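Local coordinates for protein lipase (Pelosinus fermentans, PDB 5AH0) that hydrolyses ester bonds as a zinc-containing lipase of the alpha/beta-hydrolase clan and also breaks down the polyester poly(butylene adipate-co-terephthalate), at residues A[214-217]-A[218-222]; A[240-243]-A[244-247]. All coordinates share one frame; numbering follows the deposited sequence.

Interaction 1. Residues A[214-217]-A[218-222]; sequences SLTD and YTNRV
Residues 214-217 and 218-222 make a local contact along the first turns of helix 215-223, where Tyr218, Thr219, Asn220 and Arg221 bond back to the carbonyls of Ser214 to Asp217. Ser214 is the N-cap: its OG accepts from Asp217 N at 3.1 Å, while its carbonyl O takes the N-H of Tyr218. The carbonyl of Leu215 is gripped twice by Thr219. Thr219 N donates to Leu215 O at 2.8 Å, and Thr219 OG1 donates to the same oxygen at 2.6 Å, from above the opposite face of the carbonyl plane (41° out of it). With OG1 beside its own backbone N (chi1 -49°), the threonine hydroxyl folds back onto the preceding turn and spends its proton there. Leu215 CD1 comes to the edge of the Tyr218 ring, near its plane, 4.3 Å from Tyr218 CD2. On the more open side, Thr216 and Asn220 run side by side, pointing the same way, Thr216 CG2 lying 3.9 Å from Asn220 ND2; Thr216 OG1 bonds to Glu194. Around this turn, Tyr218 OH bonds to Phe200 N, whereas Leu215, Thr219 and Asn220 lean on helix 173-190 through Val183 and Lys180.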
loop_
_atom_site.group_PDB
_atom_site.type_symbol
_atom_site.label_atom_id
_atom_site.label_comp_id
_atom_site.label_asym_id
_atom_site.label_seq_id
_atom_site.Cartn_x
_atom_site.Cartn_y
_atom_site.Cartn_z
ATOM N N SER A 214 20.723 -6.664 -16.554
ATOM C CA SER A 214 19.442 -7.270 -16.888
ATOM C C SER A 214 18.466 -7.145 -15.718
ATOM O O SER A 214 18.888 -7.011 -14.572
ATOM C CB SER A 214 19.620 -8.738 -17.264
ATOM O OG SER A 214 19.793 -9.531 -16.104
ATOM N N LEU A 215 17.169 -7.165 -16.010
ATOM C CA LEU A 215 16.152 -7.094 -14.963
ATOM C C LEU A 215 16.327 -8.210 -13.937
ATOM O O LEU A 215 16.217 -7.984 -12.731
ATOM C CB LEU A 215 14.751 -7.181 -15.560
ATOM C CG LEU A 215 13.607 -7.123 -14.547
ATOM C CD1 LEU A 215 13.568 -5.769 -13.835
ATOM C CD2 LEU A 215 12.273 -7.425 -15.218
ATOM N N THR A 216 16.619 -9.408 -14.434
ATOM C CA THR A 216 16.803 -10.580 -13.587
ATOM C C THR A 216 17.975 -10.425 -12.617
ATOM O O THR A 216 17.839 -10.723 -11.427
ATOM C CB THR A 216 17.024 -11.842 -14.438
ATOM O OG1 THR A 216 15.809 -12.178 -15.120
ATOM C CG2 THR A 216 17.435 -13.008 -13.564
ATOM N N ASP A 217 19.115 -9.951 -13.113
ATOM C CA ASP A 217 20.270 -9.739 -12.248
ATOM C C ASP A 217 20.008 -8.637 -11.238
ATOM O O ASP A 217 20.366 -8.759 -10.072
ATOM C CB ASP A 217 21.516 -9.380 -13.065
ATOM C CG ASP A 217 22.122 -10.578 -13.764
ATOM O OD1 ASP A 217 21.403 -11.587 -13.954
ATOM O OD2 ASP A 217 23.330 -10.512 -14.096
ATOM N N TYR A 218 19.346 -7.578 -11.687
ATOM C CA TYR A 218 18.990 -6.458 -10.826
ATOM C C TYR A 218 18.080 -6.946 -9.697
ATOM O O TYR A 218 18.326 -6.640 -8.523
ATOM C CB TYR A 218 18.314 -5.360 -11.657
ATOM C CG TYR A 218 17.647 -4.246 -10.874
ATOM C CD1 TYR A 218 18.334 -3.534 -9.905
ATOM C CD2 TYR A 218 16.306 -3.930 -11.094
ATOM C CE1 TYR A 218 17.715 -2.517 -9.190
ATOM C CE2 TYR A 218 15.679 -2.920 -10.383
ATOM C CZ TYR A 218 16.389 -2.217 -9.431
ATOM O OH TYR A 218 15.775 -1.212 -8.715
ATOM N N THR A 219 17.056 -7.726 -10.053
ATOM C CA THR A 219 16.112 -8.270 -9.072
ATOM C C THR A 219 16.792 -9.151 -8.025
ATOM O O THR A 219 16.578 -8.974 -6.822
ATOM C CB THR A 219 14.993 -9.102 -9.749
ATOM O OG1 THR A 219 14.418 -8.360 -10.833
ATOM C CG2 THR A 219 13.903 -9.438 -8.752
ATOM N N ASN A 220 17.603 -10.100 -8.485
ATOM C CA ASN A 220 18.358 -10.963 -7.580
ATOM C C ASN A 220 19.305 -10.188 -6.674
ATOM O O ASN A 220 19.416 -10.492 -5.492
ATOM C CB ASN A 220 19.130 -12.031 -8.359
ATOM C CG ASN A 220 18.230 -13.143 -8.851
ATOM O OD1 ASN A 220 17.190 -13.424 -8.248
ATOM N ND2 ASN A 220 18.623 -13.793 -9.941
ATOM N N ARG A 221 19.989 -9.192 -7.223
ATOM C CA ARG A 221 20.931 -8.419 -6.421
ATOM C C ARG A 221 20.194 -7.679 -5.300
ATOM O O ARG A 221 20.697 -7.577 -4.184
ATOM C CB ARG A 221 21.709 -7.434 -7.301
ATOM C CG ARG A 221 22.699 -6.540 -6.545
ATOM C CD ARG A 221 23.655 -5.834 -7.503
ATOM N NE ARG A 221 22.956 -4.917 -8.404
ATOM C CZ ARG A 221 22.661 -3.649 -8.120
ATOM N NH1 ARG A 221 23.014 -3.120 -6.953
ATOM N NH2 ARG A 221 22.021 -2.904 -9.014
ATOM N N VAL A 222 18.980 -7.211 -5.576
ATOM C CA VAL A 222 18.198 -6.509 -4.562
ATOM C C VAL A 222 17.829 -7.388 -3.367
ATOM O O VAL A 222 18.027 -6.991 -2.217
ATOM C CB VAL A 222 16.897 -5.942 -5.158
ATOM C CG1 VAL A 222 15.900 -5.577 -4.049
ATOM C CG2 VAL A 222 17.201 -4.753 -6.068
#

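Interaction 2. Residues A[240-243]-A[244-247]; sequences STDG and ARVL
Arg245 lies back over the first turn of helix 241-250, and its side chain starts against two carbonyls of that turn. Arg245 CB sits 3.2 Å from Thr241 O and 3.5 Å from Asp242 O. CG and CD then pass Thr241 O at a looser distance, CG leaving CB anti to the backbone N (chi1 -153°), and a bend at chi3 (50°) turns the chain so that Arg245 NE lies 4.1 Å from Asp242 O and at the same distance from Thr241 O. Asp242 O is near the plane of the guanidinium, at its edge. At the tip, Arg245 NH2 comes 4.3 Å from Asp242 OD1, but that oxygen is well out of the guanidinium plane, so the two groups can attract at most as charges, with no N-H directed at the carboxylate. Each has a firmer partner elsewhere: NH2 bonds to Gly303 O and the arginine makes a cation-pi contact with Trp329, while Asp242 OD2 forms a salt bridge with Arg304.

The turn beneath is an N-capped helix start. Ser240 OG accepts from Gly243 N, its hydroxyl also bonding to Trp237 O, and Ser240 O receives Ala244 N at 2.9 Å. The next bond, from Arg245 N to Thr241 O, is weak at 3.4 Å, whereas Leu247 N closes on Gly243 O at 3.0 Å. Val246 CG2 rests on Asp242 O.

On another face of the helix, Ala244 CB packs against Ser240 O and, with Leu247, meets helix 116-129 at Gln118; Leu247 also touches Thr122. Thr241 OG1 bonds to Asp170, which ties the start of this helix to the end of helix 167-170.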
loop_
_atom_site.group_PDB
_atom_site.type_symbol
_atom_site.label_atom_id
_atom_site.label_comp_id
_atom_site.label_asym_id
_atom_site.label_seq_id
_atom_site.Cartn_x
_atom_site.Cartn_y
_atom_site.Cartn_z
ATOM N N SER A 240 5.156 -7.878 8.355
ATOM C CA SER A 240 5.048 -8.990 9.286
ATOM C C SER A 240 4.086 -8.681 10.422
ATOM O O SER A 240 3.768 -7.520 10.694
ATOM C CB SER A 240 6.421 -9.351 9.857
ATOM O OG SER A 240 6.929 -8.312 10.670
ATOM N N THR A 241 3.640 -9.735 11.092
ATOM C CA THR A 241 2.797 -9.603 12.267
ATOM C C THR A 241 3.548 -8.837 13.350
ATOM O O THR A 241 2.954 -8.089 14.131
ATOM C CB THR A 241 2.388 -10.974 12.793
ATOM O OG1 THR A 241 3.568 -11.747 13.053
ATOM C CG2 THR A 241 1.550 -11.697 11.757
ATOM N N ASP A 242 4.866 -9.012 13.362
ATOM C CA ASP A 242 5.729 -8.388 14.353
ATOM C C ASP A 242 5.860 -6.894 14.128
ATOM O O ASP A 242 5.763 -6.110 15.069
ATOM C CB ASP A 242 7.114 -9.022 14.306
ATOM C CG ASP A 242 7.057 -10.531 14.318
ATOM O OD1 ASP A 242 6.409 -11.097 15.230
ATOM O OD2 ASP A 242 7.622 -11.144 13.383
ATOM N N GLY A 243 6.060 -6.495 12.878
ATOM C CA GLY A 243 6.221 -5.090 12.556
ATOM C C GLY A 243 4.932 -4.289 12.500
ATOM O O GLY A 243 4.901 -3.112 12.871
ATOM N N ALA A 244 3.858 -4.920 12.039
ATOM C CA ALA A 244 2.582 -4.222 11.914
ATOM C C ALA A 244 2.093 -3.836 13.305
ATOM O O ALA A 244 1.620 -2.717 13.546
ATOM C CB ALA A 244 1.561 -5.090 11.201
ATOM N N ARG A 245 2.225 -4.801 14.203
ATOM C CA ARG A 245 1.967 -4.647 15.616
ATOM C C ARG A 245 2.582 -3.357 16.113
ATOM O O ARG A 245 1.914 -2.530 16.735
ATOM C CB ARG A 245 2.552 -5.845 16.353
ATOM C CG ARG A 245 1.868 -6.175 17.621
ATOM C CD ARG A 245 2.260 -7.540 18.142
ATOM N NE ARG A 245 3.700 -7.770 18.193
ATOM C CZ ARG A 245 4.248 -8.762 18.884
ATOM N NH1 ARG A 245 3.472 -9.577 19.584
ATOM N NH2 ARG A 245 5.564 -8.931 18.891
ATOM N N VAL A 246 3.866 -3.193 15.808
ATOM C CA VAL A 246 4.629 -2.024 16.216
ATOM C C VAL A 246 4.021 -0.753 15.640
ATOM O O VAL A 246 3.828 0.240 16.356
ATOM C CB VAL A 246 6.103 -2.144 15.777
ATOM C CG1 VAL A 246 6.857 -0.848 16.054
ATOM C CG2 VAL A 246 6.767 -3.313 16.488
ATOM N N LEU A 247 3.731 -0.779 14.343
ATOM C CA LEU A 247 3.130 0.374 13.676
ATOM C C LEU A 247 1.807 0.756 14.345
ATOM O O LEU A 247 1.507 1.936 14.526
ATOM C CB LEU A 247 2.915 0.078 12.188
ATOM C CG LEU A 247 2.584 1.243 11.255
ATOM C CD1 LEU A 247 3.827 2.061 11.009
ATOM C CD2 LEU A 247 2.007 0.734 9.936
#

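Both interactions are N-terminal turns of short helices opened by a capping serine, but they belong to different elements: 214-222 to helix 215-223 and 240-247 to helix 241-250. Their centres lie 28 Å apart and their nearest atoms about 17 Å, so they do not touch. Interaction 1 is the more peripheral, 23 Å from the centre of the chain and only partly buried; its distinctive bond is a hydroxyl doubling a backbone bond. Interaction 2, 15 Å from that centre and largely buried, instead places an arginine over its first turn and near an aspartate, both held chiefly by outside partners. The side chain of Leu247 is about 11 Å from the zinc ion.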